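Local coordinates for protein-tyrosine-phosphatase (Shewanella sp., PDB 2Z72) that removes phosphate from phosphotyrosine residues in proteins and stays active in the cold, probably by way of a two-zinc centre of the calcineurin-like phosphoesterase type, at residues A[7-11]-A[46-51]; A[99-103]-A[131-136]; A[105-111]-A[139-144]; A[255-261]-A[284-289]; A[265-271]-A[296-300]. All blocks are in the same frame, centred on the assembly; numbering follows the deposited sequence.

Contact 1 (A[7-11]-A[46-51])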
# COMPACT_ATOMS: atom_id res chain seq x y z
N GLU A 7 -13.70 -17.84 -13.17
CA GLU A 7 -12.60 -16.98 -12.89
C GLU A 7 -11.19 -17.51 -13.24
O GLU A 7 -10.91 -18.70 -13.30
CB GLU A 7 -12.69 -16.78 -11.35
CG GLU A 7 -14.11 -16.53 -10.86
CD GLU A 7 -14.44 -15.07 -11.00
OE1 GLU A 7 -13.53 -14.27 -11.40
OE2 GLU A 7 -15.60 -14.75 -10.73
N PHE A 8 -10.31 -16.54 -13.40
CA PHE A 8 -8.87 -16.73 -13.41
C PHE A 8 -8.30 -15.86 -12.31
O PHE A 8 -8.63 -14.67 -12.29
CB PHE A 8 -8.27 -16.35 -14.76
CG PHE A 8 -8.69 -17.25 -15.90
CD1 PHE A 8 -9.93 -17.12 -16.48
CD2 PHE A 8 -7.85 -18.25 -16.39
CE1 PHE A 8 -10.31 -17.93 -17.50
CE2 PHE A 8 -8.21 -19.06 -17.46
CZ PHE A 8 -9.45 -18.89 -18.00
N ASP A 9 -7.48 -16.42 -11.44
CA ASP A 9 -7.00 -15.68 -10.27
C ASP A 9 -5.71 -16.31 -9.77
O ASP A 9 -5.55 -17.53 -9.83
CB ASP A 9 -8.04 -15.68 -9.18
CG ASP A 9 -7.67 -14.94 -7.91
OD1 ASP A 9 -8.11 -15.43 -6.86
OD2 ASP A 9 -6.97 -13.90 -8.01
N GLY A 10 -4.84 -15.50 -9.26
CA GLY A 10 -3.57 -15.97 -8.69
C GLY A 10 -2.37 -15.35 -9.32
O GLY A 10 -2.48 -14.38 -10.09
N PRO A 11 -1.18 -15.87 -9.05
CA PRO A 11 -0.96 -17.02 -8.21
C PRO A 11 -0.94 -16.70 -6.72
O PRO A 11 -0.71 -15.56 -6.31
CB PRO A 11 0.44 -17.44 -8.66
CG PRO A 11 1.14 -16.17 -9.02
CD PRO A 11 0.06 -15.33 -9.65
N HIS A 46 -3.50 -22.53 -20.43
CA HIS A 46 -4.92 -22.47 -20.16
C HIS A 46 -5.18 -21.61 -18.91
O HIS A 46 -6.16 -21.95 -18.25
CB HIS A 46 -5.62 -23.82 -19.95
CG HIS A 46 -5.25 -25.06 -20.65
ND1 HIS A 46 -5.42 -26.33 -20.10
CD2 HIS A 46 -4.74 -25.27 -21.90
CE1 HIS A 46 -5.02 -27.21 -20.98
NE2 HIS A 46 -4.59 -26.61 -22.08
N CYS A 47 -4.32 -20.65 -18.67
CA CYS A 47 -4.57 -19.86 -17.47
C CYS A 47 -4.61 -18.34 -17.65
O CYS A 47 -4.12 -17.61 -16.78
CB CYS A 47 -3.45 -20.27 -16.48
SG CYS A 47 -4.28 -19.95 -14.92
N GLY A 48 -5.22 -17.85 -18.74
CA GLY A 48 -5.42 -16.44 -18.85
C GLY A 48 -4.13 -15.66 -18.95
O GLY A 48 -3.13 -16.07 -19.59
N ASP A 49 -4.13 -14.51 -18.33
CA ASP A 49 -2.99 -13.60 -18.42
C ASP A 49 -2.52 -13.29 -17.01
O ASP A 49 -2.05 -12.20 -16.72
CB ASP A 49 -3.47 -12.34 -19.16
CG ASP A 49 -2.26 -11.81 -19.93
OD1 ASP A 49 -2.18 -10.64 -20.33
OD2 ASP A 49 -1.31 -12.63 -20.12
N LEU A 50 -2.71 -14.32 -16.15
CA LEU A 50 -2.33 -14.09 -14.76
C LEU A 50 -0.85 -13.76 -14.65
O LEU A 50 -0.02 -14.19 -15.45
CB LEU A 50 -2.63 -15.33 -13.94
CG LEU A 50 -4.10 -15.72 -13.83
CD1 LEU A 50 -4.23 -17.04 -13.07
CD2 LEU A 50 -4.90 -14.61 -13.17
N PRO A 51 -0.52 -12.95 -13.63
CA PRO A 51 0.88 -12.45 -13.59
C PRO A 51 1.93 -13.50 -13.29
O PRO A 51 1.73 -14.39 -12.47
CB PRO A 51 0.83 -11.40 -12.46
CG PRO A 51 -0.30 -11.82 -11.62
CD PRO A 51 -1.33 -12.40 -12.57
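The carbonyl oxygen of Gly10 meets carbon, not donors, of the 46-51 loop: Pro51 CD lies 3.4 Å from Gly10 O, with Pro51 CG and Leu50 CB close by. Leu50 reaches toward the strand with CG beside its backbone N (chi1 -64°) and the chain extended beyond (chi2 176°), which lays both methyls against the Phe8-Asp9 peptide, CD1 3.5 Å from Asp9 O, CD2 3.7 Å from Phe8 C. Cutting Leu50 back to an alanine takes away CG and both methyls, and is likely to open a gap beneath that peptide. At one end, the Phe8 ring brings CE2 to 3.6 Å from His46 O, which lies near the ring plane. At the other, Pro11, preceded by a cis peptide, sets its CD 3.4 Å from Pro51 O. No hydrogen bond crosses; the segments meet by van der Waals contact. Cys47, disulfide-bonded to Cys27, ties the same loop to strand 22-27. The whole illustrates a small antiparallel sheet of three strands whose edge strand, 8-14, is covered by a disulfide-tethered loop.

Contact 2 (A[99-103]-A[131-136])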
# COMPACT_ATOMS: atom_id res chain seq x y z
N ASP A 99 6.92 -0.90 -21.40
CA ASP A 99 6.81 -2.32 -21.08
C ASP A 99 6.10 -2.52 -19.76
O ASP A 99 5.93 -3.64 -19.21
CB ASP A 99 8.27 -2.84 -21.09
CG ASP A 99 8.86 -2.77 -22.49
OD1 ASP A 99 10.04 -2.40 -22.64
OD2 ASP A 99 8.16 -3.12 -23.47
N GLY A 100 5.71 -1.44 -19.05
CA GLY A 100 5.08 -1.59 -17.74
C GLY A 100 6.02 -1.63 -16.54
O GLY A 100 5.61 -2.01 -15.42
N ASN A 101 7.28 -1.28 -16.78
CA ASN A 101 8.32 -1.46 -15.79
C ASN A 101 8.63 -0.08 -15.18
O ASN A 101 8.46 0.97 -15.81
CB ASN A 101 9.56 -2.05 -16.46
CG ASN A 101 9.24 -3.45 -17.01
OD1 ASN A 101 8.53 -4.20 -16.36
ND2 ASN A 101 9.78 -3.73 -18.14
N TRP A 102 9.18 -0.10 -13.97
CA TRP A 102 9.60 1.10 -13.27
C TRP A 102 10.44 2.01 -14.22
O TRP A 102 11.43 1.53 -14.83
CB TRP A 102 10.49 0.76 -12.12
CG TRP A 102 11.05 1.83 -11.24
CD1 TRP A 102 12.34 2.34 -11.36
CD2 TRP A 102 10.44 2.50 -10.16
NE1 TRP A 102 12.51 3.27 -10.38
CE2 TRP A 102 11.39 3.40 -9.62
CE3 TRP A 102 9.21 2.45 -9.55
CZ2 TRP A 102 11.09 4.19 -8.53
CZ3 TRP A 102 8.90 3.23 -8.45
CH2 TRP A 102 9.86 4.10 -7.95
N ALA A 103 10.07 3.30 -14.25
CA ALA A 103 10.73 4.27 -15.06
C ALA A 103 11.02 5.53 -14.24
O ALA A 103 11.26 6.58 -14.81
CB ALA A 103 9.89 4.63 -16.30
N GLN A 131 6.80 -6.70 -8.10
CA GLN A 131 7.77 -6.50 -9.17
C GLN A 131 8.29 -5.05 -9.15
O GLN A 131 9.50 -4.83 -9.30
CB GLN A 131 7.13 -6.84 -10.52
CG GLN A 131 8.01 -6.58 -11.70
CD GLN A 131 7.35 -7.19 -12.92
OE1 GLN A 131 6.68 -6.45 -13.67
NE2 GLN A 131 7.51 -8.47 -13.14
N LEU A 132 7.41 -4.08 -8.95
CA LEU A 132 7.85 -2.67 -8.97
C LEU A 132 8.81 -2.43 -7.84
O LEU A 132 9.79 -1.64 -8.00
CB LEU A 132 6.58 -1.82 -8.88
CG LEU A 132 6.82 -0.42 -9.40
CD1 LEU A 132 6.85 -0.43 -10.95
CD2 LEU A 132 5.74 0.52 -8.93
N ASP A 133 8.58 -3.02 -6.68
CA ASP A 133 9.48 -2.90 -5.52
C ASP A 133 10.87 -3.31 -5.93
O ASP A 133 11.87 -2.59 -5.71
CB ASP A 133 8.84 -3.73 -4.41
CG ASP A 133 9.39 -3.65 -2.99
OD1 ASP A 133 10.42 -2.96 -2.76
OD2 ASP A 133 8.78 -4.32 -2.12
N GLN A 134 11.03 -4.49 -6.54
CA GLN A 134 12.32 -4.97 -6.98
C GLN A 134 12.91 -4.07 -8.06
O GLN A 134 14.11 -3.73 -8.00
CB GLN A 134 12.23 -6.42 -7.46
CG GLN A 134 13.60 -6.93 -7.90
CD GLN A 134 14.61 -7.05 -6.75
OE1 GLN A 134 14.52 -7.91 -5.91
NE2 GLN A 134 15.60 -6.20 -6.65
N GLN A 135 12.11 -3.67 -9.05
CA GLN A 135 12.63 -2.85 -10.11
C GLN A 135 13.12 -1.47 -9.61
O GLN A 135 14.14 -0.98 -10.09
CB GLN A 135 11.57 -2.64 -11.19
CG GLN A 135 11.24 -3.93 -11.95
CD GLN A 135 10.11 -3.73 -12.94
OE1 GLN A 135 9.34 -2.77 -12.83
NE2 GLN A 135 10.02 -4.62 -13.93
N ALA A 136 12.37 -0.89 -8.67
CA ALA A 136 12.75 0.40 -8.12
C ALA A 136 14.12 0.25 -7.41
O ALA A 136 15.01 1.05 -7.63
CB ALA A 136 11.70 0.93 -7.20
O HOH W 1 6.71 -3.56 -13.27
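Both ends of the Gln135 amide are engaged by the 99-103 loop. Its OE1 accepts the backbone N-H of Trp102 at 2.9 Å in a nearly straight bond (172°), although the nitrogen stands above the carbonyl plane instead of on a lone pair. Its NE2 donates to Asn101 OD1, also at 2.9 Å: OD1 lies close to the amide plane of Gln135, while NE2 stands well above the carbonyl plane of Asn101, the two amide planes being almost perpendicular. The two bonds together fix the rotation of the Gln135 amide. A water near Gly100 O and Gln135 OE1 extends this polar patch. Farther along, Trp102 turns its CG away from its own backbone N (chi1 -180°), which swings the indole over the helix. Ala136 CB then sits 3.4 Å from the centroid of the six-membered ring, a CH-pi contact almost on the ring normal, while Leu132 packs at the ring edge, its CG 3.7 Å from Trp102 CE3. A serine in place of Trp102 would probably leave Ala136 and Leu132 without their aromatic cover and Gly105 O without the indole N-H that it accepts. Val143 and Met109 of the neighbouring strands touch the indole as well. The tryptophan thus fills the angle between helix and sheet in the beta-alpha-beta unit of strand 108-111, helix 122-138 and strand 142-145.

Contact 3 (A[105-111]-A[139-144])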
# COMPACT_ATOMS: atom_id res chain seq x y z
N GLY A 105 13.43 6.02 -12.00
CA GLY A 105 14.81 6.28 -11.61
C GLY A 105 15.06 6.06 -10.12
O GLY A 105 14.64 5.05 -9.58
N GLU A 106 15.74 7.02 -9.52
CA GLU A 106 16.07 6.99 -8.13
C GLU A 106 14.96 7.60 -7.29
O GLU A 106 15.12 7.81 -6.07
CB GLU A 106 17.39 7.70 -7.83
CG GLU A 106 18.55 7.05 -8.57
CD GLU A 106 19.89 7.62 -8.21
OE1 GLU A 106 20.89 6.96 -8.53
OE2 GLU A 106 19.88 8.71 -7.60
N GLY A 107 13.80 7.91 -7.95
CA GLY A 107 12.66 8.38 -7.19
C GLY A 107 12.15 7.35 -6.20
O GLY A 107 12.44 6.14 -6.32
N HIS A 108 11.35 7.82 -5.23
CA HIS A 108 10.62 6.98 -4.30
C HIS A 108 9.15 7.07 -4.57
O HIS A 108 8.61 8.14 -4.79
CB HIS A 108 10.91 7.35 -2.85
CG HIS A 108 12.32 7.03 -2.44
ND1 HIS A 108 12.56 6.78 -1.10
CD2 HIS A 108 13.47 6.93 -3.09
CE1 HIS A 108 13.88 6.53 -0.98
NE2 HIS A 108 14.44 6.61 -2.15
N MET A 109 8.46 5.92 -4.53
CA MET A 109 7.03 5.86 -4.54
C MET A 109 6.54 5.51 -3.14
O MET A 109 7.08 4.57 -2.55
CB MET A 109 6.54 4.75 -5.51
CG MET A 109 5.06 4.49 -5.41
SD MET A 109 4.47 3.21 -6.55
CE MET A 109 4.55 4.04 -8.07
N VAL A 110 5.53 6.20 -2.64
CA VAL A 110 4.89 5.83 -1.39
C VAL A 110 3.44 5.45 -1.75
O VAL A 110 2.67 6.31 -2.17
CB VAL A 110 4.88 6.92 -0.33
CG1 VAL A 110 4.37 6.36 0.97
CG2 VAL A 110 6.30 7.50 -0.14
N MET A 111 3.12 4.19 -1.59
CA MET A 111 1.72 3.75 -1.73
C MET A 111 1.19 3.54 -0.33
O MET A 111 1.57 2.59 0.35
CB MET A 111 1.64 2.46 -2.58
CG MET A 111 0.19 1.95 -2.65
SD MET A 111 -0.06 0.66 -3.88
CE MET A 111 0.05 1.59 -5.39
N ALA A 139 16.99 0.15 -9.78
CA ALA A 139 17.25 1.48 -10.32
C ALA A 139 17.82 2.43 -9.29
O ALA A 139 18.09 3.60 -9.66
CB ALA A 139 15.94 2.00 -10.88
N GLY A 140 17.98 2.03 -8.04
CA GLY A 140 18.41 3.01 -7.06
C GLY A 140 17.34 3.86 -6.41
O GLY A 140 17.66 4.78 -5.67
N GLY A 141 16.08 3.54 -6.70
CA GLY A 141 14.92 4.16 -6.08
C GLY A 141 14.30 3.20 -5.08
O GLY A 141 14.91 2.22 -4.64
N MET A 142 13.05 3.50 -4.74
CA MET A 142 12.36 2.68 -3.76
C MET A 142 10.86 2.74 -3.96
O MET A 142 10.32 3.82 -4.25
CB MET A 142 12.60 3.11 -2.30
CG MET A 142 14.00 2.92 -1.78
SD MET A 142 14.17 3.26 -0.02
CE MET A 142 13.62 1.66 0.64
N VAL A 143 10.19 1.60 -3.70
CA VAL A 143 8.78 1.61 -3.42
C VAL A 143 8.60 1.36 -1.94
O VAL A 143 9.11 0.38 -1.38
CB VAL A 143 8.06 0.47 -4.20
CG1 VAL A 143 6.62 0.31 -3.74
CG2 VAL A 143 8.16 0.69 -5.69
N HIS A 144 7.87 2.25 -1.30
CA HIS A 144 7.41 2.13 0.06
C HIS A 144 5.94 1.74 0.01
O HIS A 144 5.07 2.56 -0.22
CB HIS A 144 7.52 3.45 0.83
CG HIS A 144 8.89 4.02 0.81
ND1 HIS A 144 9.88 3.68 1.73
CD2 HIS A 144 9.43 4.95 -0.03
CE1 HIS A 144 10.91 4.40 1.42
NE2 HIS A 144 10.72 5.17 0.34
O HOH W 2 16.75 6.85 -4.09
O HOH W 3 21.27 4.50 -9.82
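His108 and His144 join their rings through a single hydrogen bond, His108 ND1 to His144 NE2, 2.8 Å long and nearly straight at 173°, with either nitrogen able to be the donor. The ring planes are inclined by 41°. Met142 covers one face of the His108 imidazole, its CB 3.8 Å from the ring centroid and close to the normal. His108 CG lies anti to the carbonyl carbon (chi1 -68°), which sets the ring alongside the Met142 side chain. At its far nitrogen, His108 NE2 lies 3.0 Å from a water that donates to Glu106 O and Gly140 O, joining both turns that lead into the strands. Beneath the side chains, the parallel pairing is carried by four backbone bonds: Met142 N to Gly107 O, Met109 N to Met142 O (2.8 Å), His144 N to Met109 O (2.8 Å) and Met111 N to His144 O. The two segments come closest just before the strands, at Gly141, whose CA lies 3.2 Å from Gly107 O; a CB on that carbon would collide with the carbonyls of Gly105 and Gly107. Gly140 closes the preceding helix with a Schellman motif. Met109 and Val143 face helix 122-138, whereas Val110 and His144 pack on strand 197-200, and strand 72-76 pairs parallel with 108-111 on its other side, within a mixed sheet.

Contact 4 (A[255-261]-A[284-289]). With ZN (zinc ion), chain C.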
# COMPACT_ATOMS: atom_id res chain seq x y z
N THR A 255 -3.89 3.85 11.03
CA THR A 255 -4.47 3.28 9.83
C THR A 255 -5.99 3.43 9.71
O THR A 255 -6.52 3.14 8.66
CB THR A 255 -4.12 1.79 9.70
OG1 THR A 255 -4.59 1.12 10.86
CG2 THR A 255 -2.62 1.61 9.54
N TRP A 256 -6.64 4.01 10.72
CA TRP A 256 -8.08 4.26 10.64
C TRP A 256 -8.46 5.71 10.85
O TRP A 256 -9.58 6.10 10.51
CB TRP A 256 -8.82 3.42 11.67
CG TRP A 256 -8.94 1.98 11.38
CD1 TRP A 256 -8.04 0.98 11.68
CD2 TRP A 256 -10.01 1.34 10.71
NE1 TRP A 256 -8.50 -0.23 11.27
CE2 TRP A 256 -9.72 -0.05 10.65
CE3 TRP A 256 -11.22 1.74 10.17
CZ2 TRP A 256 -10.57 -0.99 10.07
CZ3 TRP A 256 -12.06 0.83 9.59
CH2 TRP A 256 -11.74 -0.53 9.54
N TYR A 257 -7.61 6.53 11.47
CA TYR A 257 -8.01 7.86 11.87
C TYR A 257 -8.43 8.71 10.70
O TYR A 257 -7.71 8.80 9.72
CB TYR A 257 -6.81 8.52 12.54
CG TYR A 257 -7.06 9.91 13.11
CD1 TYR A 257 -8.06 10.13 14.08
CD2 TYR A 257 -6.27 10.98 12.70
CE1 TYR A 257 -8.24 11.41 14.61
CE2 TYR A 257 -6.48 12.23 13.25
CZ TYR A 257 -7.47 12.45 14.18
OH TYR A 257 -7.62 13.71 14.70
N ARG A 258 -9.60 9.35 10.85
CA ARG A 258 -10.12 10.21 9.83
C ARG A 258 -10.28 11.66 10.28
O ARG A 258 -10.96 12.45 9.63
CB ARG A 258 -11.50 9.76 9.28
CG ARG A 258 -11.35 8.43 8.58
CD ARG A 258 -12.60 8.19 7.78
NE ARG A 258 -12.76 6.84 7.39
CZ ARG A 258 -12.54 6.14 6.35
NH1 ARG A 258 -12.76 4.84 6.06
NH2 ARG A 258 -11.99 6.80 5.32
N GLY A 259 -9.64 12.01 11.38
CA GLY A 259 -9.81 13.32 11.99
C GLY A 259 -9.43 14.43 11.05
O GLY A 259 -9.98 15.55 11.15
N TYR A 260 -8.44 14.26 10.15
CA TYR A 260 -8.02 15.38 9.28
C TYR A 260 -9.16 15.80 8.34
O TYR A 260 -9.13 16.91 7.82
CB TYR A 260 -6.78 15.05 8.45
CG TYR A 260 -5.57 14.68 9.25
CD1 TYR A 260 -5.43 15.07 10.58
CD2 TYR A 260 -4.55 13.96 8.69
CE1 TYR A 260 -4.28 14.72 11.30
CE2 TYR A 260 -3.41 13.63 9.40
CZ TYR A 260 -3.27 13.99 10.71
OH TYR A 260 -2.14 13.62 11.39
N PHE A 261 -10.15 14.94 8.16
CA PHE A 261 -11.29 15.16 7.29
C PHE A 261 -12.55 15.56 8.00
O PHE A 261 -13.61 15.72 7.39
CB PHE A 261 -11.52 13.90 6.43
CG PHE A 261 -10.31 13.59 5.59
CD1 PHE A 261 -9.35 12.68 6.05
CD2 PHE A 261 -10.12 14.20 4.38
CE1 PHE A 261 -8.23 12.47 5.29
CE2 PHE A 261 -9.03 13.94 3.63
CZ PHE A 261 -8.06 13.07 4.08
N VAL A 284 -1.87 11.40 3.42
CA VAL A 284 -2.71 10.30 3.89
C VAL A 284 -3.65 9.80 2.78
O VAL A 284 -4.00 10.56 1.85
CB VAL A 284 -3.58 10.70 5.09
CG1 VAL A 284 -2.69 11.16 6.22
CG2 VAL A 284 -4.57 11.82 4.74
N GLY A 285 -4.03 8.56 2.92
CA GLY A 285 -5.06 7.96 2.07
C GLY A 285 -6.34 7.80 2.86
O GLY A 285 -6.76 8.76 3.57
N HIS A 286 -6.98 6.63 2.76
CA HIS A 286 -8.04 6.08 3.56
C HIS A 286 -9.41 6.72 3.39
O HIS A 286 -10.40 5.99 3.36
CB HIS A 286 -7.66 6.07 5.06
CG HIS A 286 -8.59 5.40 6.00
ND1 HIS A 286 -9.01 4.11 5.97
CD2 HIS A 286 -9.18 5.92 7.12
CE1 HIS A 286 -9.81 3.92 6.99
NE2 HIS A 286 -9.95 5.00 7.74
N THR A 287 -9.48 8.02 3.40
CA THR A 287 -10.69 8.81 3.27
C THR A 287 -10.77 9.35 1.84
O THR A 287 -10.03 10.26 1.47
CB THR A 287 -10.73 9.92 4.33
OG1 THR A 287 -10.51 9.37 5.62
CG2 THR A 287 -12.12 10.58 4.31
N SER A 288 -11.69 8.74 1.05
CA SER A 288 -11.64 8.91 -0.39
C SER A 288 -12.11 10.31 -0.81
O SER A 288 -13.16 10.78 -0.38
CB SER A 288 -12.49 7.87 -1.08
OG SER A 288 -12.15 6.57 -0.60
N GLN A 289 -11.35 10.88 -1.70
CA GLN A 289 -11.61 12.18 -2.33
C GLN A 289 -11.81 12.06 -3.84
O GLN A 289 -11.48 11.04 -4.45
CB GLN A 289 -10.42 13.12 -2.07
CG GLN A 289 -10.06 13.25 -0.62
CD GLN A 289 -11.20 13.67 0.27
OE1 GLN A 289 -11.46 13.07 1.35
NE2 GLN A 289 -11.86 14.68 -0.17
ZN ZN C . -8.43 2.65 4.52
O HOH W 4 -12.31 5.35 9.32
O HOH W 5 -9.85 2.99 3.22
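Arg258 runs from its CB across Thr287 and ends flat upon His286. CB passes Thr287 OG1 loosely, CG and CD approach it more closely, and CG also lies 3.6 Å from His286 CD2. Extended from CG to NE (chi2 -166°, chi3 -163°), the chain spreads its guanidinium over the imidazole, planes 14° apart, with Arg258 CZ 3.2 Å from His286 NE2 and NH1 over CE1. Arg258 NH2 serves two acceptors, His286 O at 2.7 Å, reached from above the carbonyl plane, and Thr287 OG1 at 3.0 Å. The imidazole thus lies between the guanidinium and Thr255 O, with its edge toward the face of Trp256. His286 NE2 donates to a water at 2.9 Å and, weakly, to Trp256 O at 3.0 Å, while ND1 binds zinc at 2.1 Å, with Asp114, Asn149 and His207 completing the protein ligands. A zinc-bound water donates to His286 O, a second grip on that oxygen. Thr287 CB rests over the Phe261 ring, 3.8 Å from its centroid, and Val284 CG2 meets its edge. Trp256 packs on helix 149-156, Tyr260 on helix 267-277 and Phe261 on strand 300-302, beside strand 281-284, whose following loop carries His286.

Contact 5 (A[265-271]-A[296-300])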
# COMPACT_ATOMS: atom_id res chain seq x y z
N PHE A 265 -11.92 19.56 12.97
CA PHE A 265 -10.48 19.55 13.13
C PHE A 265 -9.93 20.87 12.68
O PHE A 265 -10.28 21.46 11.65
CB PHE A 265 -9.92 18.42 12.25
CG PHE A 265 -8.47 18.13 12.57
CD1 PHE A 265 -7.49 18.49 11.68
CD2 PHE A 265 -8.08 17.52 13.76
CE1 PHE A 265 -6.13 18.24 11.88
CE2 PHE A 265 -6.75 17.28 13.99
CZ PHE A 265 -5.80 17.69 13.09
N THR A 266 -9.02 21.36 13.53
CA THR A 266 -8.54 22.70 13.28
C THR A 266 -7.08 22.67 12.84
O THR A 266 -6.32 21.77 13.19
CB THR A 266 -8.59 23.56 14.55
OG1 THR A 266 -7.98 22.86 15.65
CG2 THR A 266 -10.02 23.74 14.99
N GLU A 267 -6.74 23.68 12.02
CA GLU A 267 -5.38 23.83 11.58
C GLU A 267 -4.43 24.03 12.74
O GLU A 267 -3.30 23.54 12.70
CB GLU A 267 -5.31 25.01 10.63
CG GLU A 267 -4.05 25.07 9.84
CD GLU A 267 -4.06 25.84 8.54
OE1 GLU A 267 -2.98 26.36 8.19
OE2 GLU A 267 -5.11 25.89 7.85
N ALA A 268 -4.83 24.72 13.76
CA ALA A 268 -3.97 24.84 14.97
C ALA A 268 -3.54 23.51 15.56
O ALA A 268 -2.43 23.21 15.94
CB ALA A 268 -4.69 25.68 16.02
N GLU A 269 -4.43 22.56 15.61
CA GLU A 269 -4.28 21.22 16.13
C GLU A 269 -3.34 20.49 15.16
O GLU A 269 -2.38 19.84 15.61
CB GLU A 269 -5.57 20.40 16.25
CG GLU A 269 -5.50 19.13 17.04
CD GLU A 269 -6.40 18.02 17.42
OE1 GLU A 269 -7.63 18.25 17.31
OE2 GLU A 269 -5.84 16.93 17.83
N LEU A 270 -3.58 20.68 13.86
CA LEU A 270 -2.64 20.10 12.90
C LEU A 270 -1.21 20.60 13.09
O LEU A 270 -0.27 19.80 13.03
CB LEU A 270 -3.16 20.40 11.48
CG LEU A 270 -2.37 19.81 10.35
CD1 LEU A 270 -2.37 18.27 10.40
CD2 LEU A 270 -3.01 20.26 9.05
N ASP A 271 -1.08 21.89 13.34
CA ASP A 271 0.24 22.45 13.54
C ASP A 271 0.95 21.77 14.67
O ASP A 271 2.16 21.55 14.59
CB ASP A 271 0.17 23.96 13.83
CG ASP A 271 -0.23 24.75 12.61
OD1 ASP A 271 0.01 24.29 11.47
OD2 ASP A 271 -0.72 25.90 12.85
N PHE A 296 -5.97 22.49 4.71
CA PHE A 296 -5.24 23.27 5.74
C PHE A 296 -3.99 23.90 5.15
O PHE A 296 -2.88 23.69 5.59
CB PHE A 296 -4.90 22.43 6.95
CG PHE A 296 -6.12 21.77 7.56
CD1 PHE A 296 -6.32 20.42 7.43
CD2 PHE A 296 -7.05 22.53 8.22
CE1 PHE A 296 -7.43 19.83 8.00
CE2 PHE A 296 -8.19 21.96 8.79
CZ PHE A 296 -8.39 20.59 8.65
N HIS A 297 -4.18 24.73 4.10
CA HIS A 297 -3.06 25.40 3.46
C HIS A 297 -2.02 24.36 3.03
O HIS A 297 -0.81 24.55 3.18
CB HIS A 297 -2.56 26.50 4.40
CG HIS A 297 -3.56 27.57 4.76
ND1 HIS A 297 -4.34 27.48 5.88
CD2 HIS A 297 -3.94 28.66 4.11
CE1 HIS A 297 -5.16 28.53 5.95
NE2 HIS A 297 -4.93 29.26 4.88
N ASN A 298 -2.50 23.26 2.47
CA ASN A 298 -1.73 22.13 1.95
C ASN A 298 -0.77 21.50 2.96
O ASN A 298 0.18 20.81 2.58
CB ASN A 298 -0.94 22.61 0.77
CG ASN A 298 -1.74 22.89 -0.46
OD1 ASN A 298 -2.64 22.14 -0.77
ND2 ASN A 298 -1.42 23.97 -1.16
N LYS A 299 -1.10 21.61 4.22
CA LYS A 299 -0.42 20.87 5.29
C LYS A 299 -0.80 19.39 5.34
O LYS A 299 0.01 18.59 5.79
CB LYS A 299 -0.75 21.53 6.65
CG LYS A 299 -0.15 22.93 6.72
CD LYS A 299 -0.56 23.64 7.99
CE LYS A 299 -0.13 25.08 7.96
NZ LYS A 299 -0.58 25.83 9.18
N VAL A 300 -2.00 19.06 4.87
CA VAL A 300 -2.42 17.68 4.66
C VAL A 300 -2.67 17.53 3.16
O VAL A 300 -3.38 18.34 2.56
CB VAL A 300 -3.69 17.30 5.45
CG1 VAL A 300 -4.25 15.95 4.97
CG2 VAL A 300 -3.46 17.21 6.95
O HOH W 6 0.13 27.91 11.12
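Glu267 and Lys299 form the centre of a charged cluster on the helix flank, in which three acceptors surround the ammonium. Lys299, modelled in two conformers, in this one extends fully and directs NZ to Glu267 OE1 at 2.6 Å, on that oxygen's anti lone pair, and to Asp271 OD1 at 2.8 Å, on a syn lone pair. A water accepts from the same ammonium at 2.9 Å and donates to Asp271 OD2. The other carboxylate oxygen, Glu267 OE2, takes the N-H of His297 ND1 at 2.6 Å through its syn lone pair, close to the imidazole plane. The ammonium between them probably offsets the repulsion of the two carboxylates. Beneath them lies an apolar layer: Leu270 CD2 touches Phe296 CB at 3.6 Å, Lys299 CB and Val300 CG2, while Phe265 turns its edge toward the face of Phe296, planes at 74°. Phe296 to Lys299 make a type I' turn, Lys299 N donating to Phe296 O, and Lys299, ending the turn, also forms a classic beta bulge with Val300 opposite Leu295. This hairpin turn between strands 293-295 and 300-302 lies against the N-terminal part of helix 267-277, with Tyr260 packed beside Leu270 and Val300.

How the contacts relate
Contact 1 closes before the other four open, and its small N-terminal sheet lies to one side; the centre of contact 1 is about 45 Å from that of contact 5. Contacts 2 and 3 cross along the chain and touch, their centres about 9 Å apart, one covering the helix, the other pairing the strands of one beta-alpha-beta unit. Contacts 4 and 5 likewise cross and touch, centres about 14 Å apart, with Tyr260 and Phe265 meeting where they join. Only contact 4 holds a metal ligand; contacts 2 and 3, with contact 3 about 23 Å from contact 4 between centres, belong to the sheet-and-helix framework of the calcineurin-like domain.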